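Local coordinates for protein Sqt1 (Chaetomium thermophilum, PDB 4ZOY) that probably acts as a dedicated chaperone that captures a nascent ribosomal protein during translation, using an eight-bladed WD40 beta-propeller, at residues L205-E210 with H215-F220; D243-V248 with L321-I326; K443-H448 with E467-V472. All coordinates share one frame; numbering follows the deposited sequence.

Overall arrangement
The three contacts follow one another along the chain and occupy different parts of a beta-propeller built from eight four-stranded antiparallel sheets. Contact 1 lies within one blade, pairing its two middle strands, 204-209 and 214-218. Contact 2 sets the loop leaving that blade against 320-324, the outermost strand of the next; the centres of contacts 1 and 2 are about 18 Å apart. Contact 3, about 32 Å from contact 1 and 34 Å from contact 2 between centres, joins strand 441-445 and its following loop to the ring-closing blade containing strands 9-11 and 468-473. Contacts 1 and 3 lie on opposite sides of the chain's centre; contact 1 holds strands together within a blade, while contacts 2 and 3 join successive blades of the closed ring.

Contact 1 of 3, residues L205-E210 with H215-F220; sequences LATVSE and HVYDVF
The hydroxyl T207 OG1 lies between two aromatic side chains: Y217 OH is 2.8 Å away, though the direction of its proton is not settled, and OG1 is also hydrogen-bonded to H189 NE2, from outside the hairpin. OG1 meets the tyrosine ring at its edge. With chi1 at 68°, T207 OG1 sits between the backbone N and the carbonyl carbon, while CG2 turns to the same ring edge, 3.6 Å from Y217 CE2. This resembles the His-Ser/Thr-Trp network of WD40 blades, tyrosine standing where tryptophan is usual, just ahead of D218. Antiparallel hydrogen-bonded pairs L205-Y217 and T207-H215 frame the hairpin. The straightest bond runs from T207 N to H215 O at 2.9 Å (171°), while Y217 N gives its proton to L205 O at 2.8 Å. On the face that carries L205, T207 and Y217, L205 CB also meets V219 CG2 at 3.7 Å; on the other, A206 CB touches V216 CG2 at 3.8 Å in a non-hydrogen-bonded pair. Strands 193-198 and 235-239 flank the hairpin in its sheet. L205, T207 and Y217 lean on V166 of strand 166-171 in the preceding blade, whereas A206 touches V255 of strand 252-257 in the following one.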
loop_
_atom_site.group_PDB
_atom_site.type_symbol
_atom_site.label_atom_id
_atom_site.label_comp_id
_atom_site.label_asym_id
_atom_site.label_seq_id
_atom_site.Cartn_x
_atom_site.Cartn_y
_atom_site.Cartn_z
ATOM N N LEU A 205 6.251 -11.885 -6.645
ATOM C CA LEU A 205 6.266 -10.915 -5.558
ATOM C C LEU A 205 7.525 -10.075 -5.684
ATOM O O LEU A 205 8.634 -10.591 -5.561
ATOM C CB LEU A 205 6.215 -11.625 -4.199
ATOM C CG LEU A 205 6.365 -10.755 -2.959
ATOM C CD1 LEU A 205 5.208 -9.758 -2.836
ATOM C CD2 LEU A 205 6.456 -11.641 -1.731
ATOM N N ALA A 206 7.351 -8.780 -5.949
ATOM C CA ALA A 206 8.476 -7.865 -6.095
ATOM C C ALA A 206 8.700 -7.084 -4.819
ATOM O O ALA A 206 7.777 -6.452 -4.315
ATOM C CB ALA A 206 8.230 -6.916 -7.254
ATOM N N THR A 207 9.915 -7.142 -4.291
ATOM C CA THR A 207 10.244 -6.395 -3.078
ATOM C C THR A 207 11.527 -5.600 -3.251
ATOM O O THR A 207 12.410 -5.949 -4.049
ATOM C CB THR A 207 10.360 -7.312 -1.844
ATOM O OG1 THR A 207 11.503 -8.170 -1.970
ATOM C CG2 THR A 207 9.095 -8.158 -1.688
ATOM N N VAL A 208 11.606 -4.506 -2.510
ATOM C CA VAL A 208 12.742 -3.593 -2.600
ATOM C C VAL A 208 13.288 -3.282 -1.222
ATOM O O VAL A 208 12.627 -3.522 -0.215
ATOM C CB VAL A 208 12.360 -2.283 -3.305
ATOM C CG1 VAL A 208 12.024 -2.555 -4.755
ATOM C CG2 VAL A 208 11.194 -1.590 -2.586
ATOM N N SER A 209 14.502 -2.733 -1.195
ATOM C CA SER A 209 15.239 -2.551 0.047
ATOM C C SER A 209 16.017 -1.246 0.077
ATOM O O SER A 209 16.402 -0.712 -0.970
ATOM C CB SER A 209 16.200 -3.734 0.253
ATOM O OG SER A 209 17.075 -3.546 1.355
ATOM N N GLU A 210 16.232 -0.744 1.295
ATOM C CA GLU A 210 17.160 0.360 1.543
ATOM C C GLU A 210 18.548 0.087 0.970
ATOM O O GLU A 210 19.284 1.021 0.676
ATOM C CB GLU A 210 17.277 0.635 3.047
ATOM C CG GLU A 210 16.044 1.263 3.650
ATOM C CD GLU A 210 16.197 1.601 5.124
ATOM O OE1 GLU A 210 17.322 1.494 5.662
ATOM O OE2 GLU A 210 15.176 1.964 5.743
ATOM N N HIS A 215 14.232 -7.741 -5.720
ATOM C CA HIS A 215 14.090 -9.164 -6.001
ATOM C C HIS A 215 12.640 -9.456 -6.317
ATOM O O HIS A 215 11.734 -8.946 -5.648
ATOM C CB HIS A 215 14.579 -10.020 -4.840
ATOM C CG HIS A 215 16.034 -9.843 -4.562
ATOM N ND1 HIS A 215 17.009 -10.369 -5.386
ATOM C CD2 HIS A 215 16.683 -9.163 -3.590
ATOM C CE1 HIS A 215 18.196 -10.036 -4.917
ATOM N NE2 HIS A 215 18.030 -9.301 -3.832
ATOM N N VAL A 216 12.415 -10.267 -7.344
ATOM C CA VAL A 216 11.068 -10.639 -7.719
ATOM C C VAL A 216 10.948 -12.155 -7.592
ATOM O O VAL A 216 11.492 -12.899 -8.406
ATOM C CB VAL A 216 10.724 -10.175 -9.142
ATOM C CG1 VAL A 216 9.280 -10.510 -9.453
ATOM C CG2 VAL A 216 10.959 -8.658 -9.281
ATOM N N TYR A 217 10.236 -12.595 -6.553
ATOM C CA TYR A 217 10.234 -14.006 -6.165
ATOM C C TYR A 217 9.216 -14.826 -6.911
ATOM O O TYR A 217 8.072 -14.414 -7.104
ATOM C CB TYR A 217 9.976 -14.160 -4.662
ATOM C CG TYR A 217 10.788 -13.217 -3.816
ATOM C CD1 TYR A 217 12.134 -13.454 -3.551
ATOM C CD2 TYR A 217 10.202 -12.079 -3.290
ATOM C CE1 TYR A 217 12.871 -12.565 -2.778
ATOM C CE2 TYR A 217 10.921 -11.194 -2.527
ATOM C CZ TYR A 217 12.252 -11.439 -2.271
ATOM O OH TYR A 217 12.953 -10.536 -1.512
ATOM N N ASP A 218 9.652 -16.016 -7.314
ATOM C CA ASP A 218 8.794 -17.039 -7.904
ATOM C C ASP A 218 8.064 -17.811 -6.805
ATOM O O ASP A 218 8.440 -18.940 -6.473
ATOM C CB ASP A 218 9.643 -17.991 -8.753
ATOM C CG ASP A 218 8.828 -19.082 -9.423
ATOM O OD1 ASP A 218 7.676 -18.830 -9.812
ATOM O OD2 ASP A 218 9.379 -20.197 -9.578
ATOM N N VAL A 219 7.030 -17.197 -6.240
ATOM C CA VAL A 219 6.508 -17.645 -4.950
ATOM C C VAL A 219 5.937 -19.068 -4.992
ATOM O O VAL A 219 6.092 -19.836 -4.030
ATOM C CB VAL A 219 5.436 -16.666 -4.442
ATOM C CG1 VAL A 219 4.720 -17.221 -3.216
ATOM C CG2 VAL A 219 6.100 -15.330 -4.107
ATOM N N PHE A 220 5.296 -19.422 -6.099
ATOM C CA PHE A 220 4.626 -20.717 -6.190
ATOM C C PHE A 220 5.291 -21.687 -7.158
ATOM O O PHE A 220 4.701 -22.710 -7.499
ATOM C CB PHE A 220 3.162 -20.505 -6.560
ATOM C CG PHE A 220 2.415 -19.661 -5.559
ATOM C CD1 PHE A 220 2.040 -20.178 -4.330
ATOM C CD2 PHE A 220 2.131 -18.338 -5.835
ATOM C CE1 PHE A 220 1.372 -19.387 -3.398
ATOM C CE2 PHE A 220 1.460 -17.542 -4.913
ATOM C CZ PHE A 220 1.084 -18.061 -3.691
#

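Contact 2 of 3, residues D243-V248 with L321-I326; sequences DQRFAV and LASLQI
The contact between R245 and S323 is one of a flat group lying across a small side chain. In one of the two serine conformers, S323 OG sits over a face of the guanidinium, where the angle is too poor for a hydrogen bond. The nearest approach, 2.8 Å from R245 NH2 to S323 OG, is therefore doubtful in detail. S323 CB comes next, 3.3 Å from R245 NH2, and A322 C is more distant, 4.2 Å from R245 NH2. A bend at chi2 (54°) in the otherwise extended arginine side chain brings its planar end over the strand.

In the propeller, residues 243-248 belong to the connection from strand 235-239, at the outer edge of one blade, to strand 252-257, the first strand of the next. Strand 320-324 is the outermost strand of that next blade, so the contact joins the connecting loop to the outer strand of the blade it leads into.

Among the polar links, K274 joins the two sides indirectly: its NZ is hydrogen-bonded to R245 O and, in this conformer, to S323 OG. The loop itself is held by a turn in which D243 O accepts from F246 N at 2.8 Å and from A247 N at 2.9 Å.

Apolar packing adds I320, on which both R245 and F246 rest, while the F246 side chain also reaches V276 of strand 273-277.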
loop_
_atom_site.group_PDB
_atom_site.type_symbol
_atom_site.label_atom_id
_atom_site.label_comp_id
_atom_site.label_asym_id
_atom_site.label_seq_id
_atom_site.Cartn_x
_atom_site.Cartn_y
_atom_site.Cartn_z
ATOM N N ASP A 243 24.767 -3.440 -10.144
ATOM C CA ASP A 243 24.208 -3.187 -11.463
ATOM C C ASP A 243 24.073 -1.671 -11.666
ATOM O O ASP A 243 23.089 -1.062 -11.248
ATOM C CB ASP A 243 22.857 -3.904 -11.622
ATOM C CG ASP A 243 22.965 -5.425 -11.443
ATOM O OD1 ASP A 243 23.587 -6.085 -12.306
ATOM O OD2 ASP A 243 22.405 -5.977 -10.462
ATOM N N GLN A 244 25.078 -1.073 -12.302
ATOM C CA GLN A 244 25.227 0.380 -12.383
ATOM C C GLN A 244 24.040 1.097 -13.020
ATOM O O GLN A 244 23.728 2.234 -12.677
ATOM C CB GLN A 244 26.495 0.728 -13.171
ATOM C CG GLN A 244 27.788 0.535 -12.393
ATOM C CD GLN A 244 29.019 0.590 -13.278
ATOM O OE1 GLN A 244 28.949 0.312 -14.475
ATOM N NE2 GLN A 244 30.155 0.951 -12.692
ATOM N N ARG A 245 23.383 0.427 -13.956
ATOM C CA ARG A 245 22.262 1.022 -14.669
ATOM C C ARG A 245 21.002 0.975 -13.788
ATOM O O ARG A 245 20.007 1.654 -14.061
ATOM C CB ARG A 245 22.063 0.303 -16.014
ATOM C CG ARG A 245 20.787 0.612 -16.742
ATOM C CD ARG A 245 20.658 2.112 -16.908
ATOM N NE ARG A 245 19.381 2.469 -17.500
ATOM C CZ ARG A 245 19.014 3.711 -17.786
ATOM N NH1 ARG A 245 19.824 4.722 -17.496
ATOM N NH2 ARG A 245 17.826 3.949 -18.344
ATOM N N PHE A 246 21.078 0.219 -12.697
ATOM C CA PHE A 246 19.926 0.044 -11.820
ATOM C C PHE A 246 20.068 0.788 -10.502
ATOM O O PHE A 246 19.076 1.238 -9.926
ATOM C CB PHE A 246 19.704 -1.441 -11.527
ATOM C CG PHE A 246 18.537 -1.697 -10.618
ATOM C CD1 PHE A 246 17.246 -1.533 -11.098
ATOM C CD2 PHE A 246 18.723 -2.072 -9.292
ATOM C CE1 PHE A 246 16.153 -1.739 -10.291
ATOM C CE2 PHE A 246 17.609 -2.289 -8.465
ATOM C CZ PHE A 246 16.329 -2.114 -8.976
ATOM N N ALA A 247 21.303 0.900 -10.023
ATOM C CA ALA A 247 21.583 1.387 -8.678
ATOM C C ALA A 247 20.997 2.765 -8.391
ATOM O O ALA A 247 21.253 3.728 -9.109
ATOM C CB ALA A 247 23.089 1.408 -8.445
ATOM N N VAL A 248 20.209 2.848 -7.327
ATOM C CA VAL A 248 19.674 4.122 -6.869
ATOM C C VAL A 248 20.319 4.461 -5.538
ATOM O O VAL A 248 19.957 3.908 -4.508
ATOM C CB VAL A 248 18.135 4.083 -6.719
ATOM C CG1 VAL A 248 17.626 5.368 -6.089
ATOM C CG2 VAL A 248 17.486 3.883 -8.068
ATOM N N LEU A 321 14.112 -0.841 -18.660
ATOM C CA LEU A 321 13.402 -0.369 -19.815
ATOM C C LEU A 321 13.273 1.158 -19.829
ATOM O O LEU A 321 13.037 1.723 -20.831
ATOM C CB LEU A 321 12.007 -0.994 -19.848
ATOM C CG LEU A 321 11.987 -2.520 -19.943
ATOM C CD1 LEU A 321 10.596 -3.081 -19.741
ATOM C CD2 LEU A 321 12.533 -2.986 -21.275
ATOM N N ALA A 322 13.385 1.754 -18.662
ATOM C CA ALA A 322 13.337 3.188 -18.503
ATOM C C ALA A 322 13.839 3.577 -17.130
ATOM O O ALA A 322 13.838 2.792 -16.278
ATOM C CB ALA A 322 11.942 3.720 -18.723
ATOM N N SER A 323 14.449 4.788 -17.126
ATOM C CA SER A 323 14.904 5.368 -15.872
ATOM C C SER A 323 14.350 6.778 -15.803
ATOM O O SER A 323 14.352 7.489 -16.801
ATOM C CB SER A 323 16.432 5.388 -15.774
ATOM O OG SER A 323 16.960 4.076 -15.698
ATOM N N LEU A 324 13.906 7.125 -14.670
ATOM C CA LEU A 324 13.305 8.419 -14.434
ATOM C C LEU A 324 13.731 9.215 -13.234
ATOM O O LEU A 324 13.820 8.745 -12.165
ATOM C CB LEU A 324 11.766 8.318 -14.372
ATOM C CG LEU A 324 11.089 7.400 -15.374
ATOM C CD1 LEU A 324 9.668 7.058 -14.962
ATOM C CD2 LEU A 324 11.047 8.063 -16.709
ATOM N N GLN A 325 13.876 10.506 -13.461
ATOM C CA GLN A 325 14.229 11.407 -12.400
ATOM C C GLN A 325 13.966 12.867 -12.607
ATOM O O GLN A 325 14.889 13.706 -13.012
ATOM C CB GLN A 325 15.708 11.212 -12.013
ATOM C CG GLN A 325 16.173 11.889 -10.736
ATOM C CD GLN A 325 17.658 11.750 -10.463
ATOM O OE1 GLN A 325 18.444 11.450 -11.323
ATOM N NE2 GLN A 325 18.028 11.952 -9.243
ATOM N N ILE A 326 12.659 13.047 -12.398
ATOM C CA ILE A 326 11.956 14.299 -12.514
ATOM C C ILE A 326 11.739 14.912 -11.176
ATOM O O ILE A 326 11.763 16.000 -11.029
ATOM C CB ILE A 326 10.539 14.050 -13.118
ATOM C CG1 ILE A 326 10.605 13.485 -14.521
ATOM C CG2 ILE A 326 9.670 15.297 -13.105
ATOM C CD1 ILE A 326 11.330 14.349 -15.529
#

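Contact 3 of 3, residues K443-H448 with E467-V472; sequences KEWKGH and ERIVTV
I469 meets W445 across the boundary between the last two blades of the WD40 propeller, where strand 441-445 forms the outer edge of one and strand 468-473 lies within the ring-closing sheet. The isoleucine points its CD1 at one face of the indole in a CH-pi contact, 3.7 Å from the centroid of the six-membered ring and 18° off its normal. The opposite face carries K443 CG, 3.3 Å above the plane, so the indole is sandwiched between two aliphatic groups; its NE1 is bonded to E482 O.

Two residues on, T471 brings OG1 to the edge of the H448 imidazole, in the ring plane. The bond to H448 NE2 is short, 2.6 Å, and nearly straight at 171°, and either atom could donate. With chi1 at 60° the T471 hydroxyl is turned toward the imidazole and still accepts from L479 N. H448 ND1 is tied to D475 OD1; with both nitrogens bonded, the rotation of the ring is fixed, consistent with the Asp-His-Ser/Thr part of the tetrad of WD40 blades. An alanine in place of H448 would probably leave D475 OD1 without this partner and T471 OG1 with L479 N but no imidazole, weakening one tie between the loop and the neighbouring blade.

At V472 the backbone is what touches: its carbonyl carbon lies 4.1 Å from H448 CE1.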
loop_
_atom_site.group_PDB
_atom_site.type_symbol
_atom_site.label_atom_id
_atom_site.label_comp_id
_atom_site.label_asym_id
_atom_site.label_seq_id
_atom_site.Cartn_x
_atom_site.Cartn_y
_atom_site.Cartn_z
ATOM N N LYS A 443 -10.917 17.322 -5.993
ATOM C CA LYS A 443 -11.443 17.522 -4.653
ATOM C C LYS A 443 -10.319 17.511 -3.617
ATOM O O LYS A 443 -9.278 16.891 -3.821
ATOM C CB LYS A 443 -12.491 16.447 -4.347
ATOM C CG LYS A 443 -13.121 16.521 -2.963
ATOM C CD LYS A 443 -14.254 17.521 -2.870
ATOM C CE LYS A 443 -14.994 17.370 -1.539
ATOM N NZ LYS A 443 -14.322 18.073 -0.403
ATOM N N GLU A 444 -10.527 18.250 -2.526
ATOM C CA GLU A 444 -9.627 18.294 -1.379
ATOM C C GLU A 444 -10.425 17.981 -0.132
ATOM O O GLU A 444 -11.536 18.492 0.022
ATOM C CB GLU A 444 -9.002 19.673 -1.181
ATOM C CG GLU A 444 -8.116 20.200 -2.249
ATOM C CD GLU A 444 -7.522 21.529 -1.826
ATOM O OE1 GLU A 444 -8.293 22.434 -1.424
ATOM O OE2 GLU A 444 -6.295 21.658 -1.862
ATOM N N TRP A 445 -9.856 17.185 0.769
ATOM C CA TRP A 445 -10.494 16.889 2.039
ATOM C C TRP A 445 -9.573 17.263 3.174
ATOM O O TRP A 445 -8.472 16.703 3.305
ATOM C CB TRP A 445 -10.854 15.412 2.142
ATOM C CG TRP A 445 -11.896 14.941 1.171
ATOM C CD1 TRP A 445 -13.248 14.991 1.338
ATOM C CD2 TRP A 445 -11.663 14.280 -0.080
ATOM N NE1 TRP A 445 -13.880 14.423 0.252
ATOM C CE2 TRP A 445 -12.928 13.978 -0.629
ATOM C CE3 TRP A 445 -10.513 13.925 -0.796
ATOM C CZ2 TRP A 445 -13.078 13.338 -1.855
ATOM C CZ3 TRP A 445 -10.669 13.282 -2.034
ATOM C CH2 TRP A 445 -11.942 13.002 -2.540
ATOM N N LYS A 446 -10.043 18.180 4.019
ATOM C CA LYS A 446 -9.241 18.685 5.129
ATOM C C LYS A 446 -9.817 18.210 6.454
ATOM O O LYS A 446 -10.980 17.829 6.526
ATOM C CB LYS A 446 -9.182 20.212 5.075
ATOM C CG LYS A 446 -8.570 20.747 3.793
ATOM C CD LYS A 446 -8.552 22.275 3.774
ATOM C CE LYS A 446 -7.871 22.796 2.518
ATOM N NZ LYS A 446 -7.893 24.283 2.459
ATOM N N GLY A 447 -8.992 18.205 7.499
ATOM C CA GLY A 447 -9.458 17.786 8.806
ATOM C C GLY A 447 -8.335 17.312 9.697
ATOM O O GLY A 447 -8.388 17.474 10.922
ATOM N N HIS A 448 -7.324 16.688 9.104
ATOM C CA HIS A 448 -6.147 16.311 9.873
ATOM C C HIS A 448 -5.311 17.545 10.143
ATOM O O HIS A 448 -5.365 18.514 9.396
ATOM C CB HIS A 448 -5.290 15.270 9.139
ATOM C CG HIS A 448 -5.862 13.886 9.167
ATOM N ND1 HIS A 448 -5.700 13.037 10.236
ATOM C CD2 HIS A 448 -6.576 13.203 8.239
ATOM C CE1 HIS A 448 -6.314 11.889 9.980
ATOM N NE2 HIS A 448 -6.841 11.965 8.773
ATOM N N GLU A 467 -15.783 6.560 -3.145
ATOM C CA GLU A 467 -16.801 7.472 -2.632
ATOM C C GLU A 467 -16.698 7.719 -1.137
ATOM O O GLU A 467 -17.131 8.763 -0.657
ATOM C CB GLU A 467 -18.195 6.946 -2.977
ATOM C CG GLU A 467 -18.590 7.205 -4.436
ATOM C CD GLU A 467 -18.699 8.689 -4.750
ATOM O OE1 GLU A 467 -19.566 9.364 -4.149
ATOM O OE2 GLU A 467 -17.920 9.193 -5.587
ATOM N N ARG A 468 -16.112 6.770 -0.417
ATOM C CA ARG A 468 -15.859 6.944 1.003
ATOM C C ARG A 468 -14.400 6.674 1.277
ATOM O O ARG A 468 -13.881 5.607 0.947
ATOM C CB ARG A 468 -16.742 6.022 1.842
ATOM C CG ARG A 468 -18.162 6.531 1.955
ATOM C CD ARG A 468 -18.750 6.264 3.325
ATOM N NE ARG A 468 -19.945 7.071 3.549
ATOM C CZ ARG A 468 -20.741 6.950 4.608
ATOM N NH1 ARG A 468 -20.472 6.049 5.544
ATOM N NH2 ARG A 468 -21.807 7.732 4.730
ATOM N N ILE A 469 -13.741 7.662 1.867
ATOM C CA ILE A 469 -12.312 7.587 2.168
ATOM C C ILE A 469 -12.134 7.559 3.672
ATOM O O ILE A 469 -12.702 8.390 4.379
ATOM C CB ILE A 469 -11.545 8.780 1.564
ATOM C CG1 ILE A 469 -11.768 8.842 0.047
ATOM C CG2 ILE A 469 -10.060 8.726 1.912
ATOM C CD1 ILE A 469 -11.187 10.075 -0.609
ATOM N N VAL A 470 -11.390 6.578 4.168
ATOM C CA VAL A 470 -11.051 6.533 5.586
ATOM C C VAL A 470 -9.558 6.709 5.724
ATOM O O VAL A 470 -8.780 6.043 5.045
ATOM C CB VAL A 470 -11.497 5.220 6.252
ATOM C CG1 VAL A 470 -11.277 5.297 7.768
ATOM C CG2 VAL A 470 -12.971 4.941 5.938
ATOM N N THR A 471 -9.164 7.632 6.595
ATOM C CA THR A 471 -7.768 8.037 6.747
ATOM C C THR A 471 -7.193 7.655 8.097
ATOM O O THR A 471 -7.926 7.472 9.073
ATOM C CB THR A 471 -7.605 9.541 6.599
ATOM O OG1 THR A 471 -8.395 10.192 7.610
ATOM C CG2 THR A 471 -8.049 10.006 5.219
ATOM N N VAL A 472 -5.871 7.556 8.153
ATOM C CA VAL A 472 -5.177 7.391 9.428
ATOM C C VAL A 472 -4.104 8.469 9.520
ATOM O O VAL A 472 -3.375 8.752 8.556
ATOM C CB VAL A 472 -4.570 5.970 9.596
ATOM C CG1 VAL A 472 -5.673 4.933 9.716
ATOM C CG2 VAL A 472 -3.608 5.615 8.448
#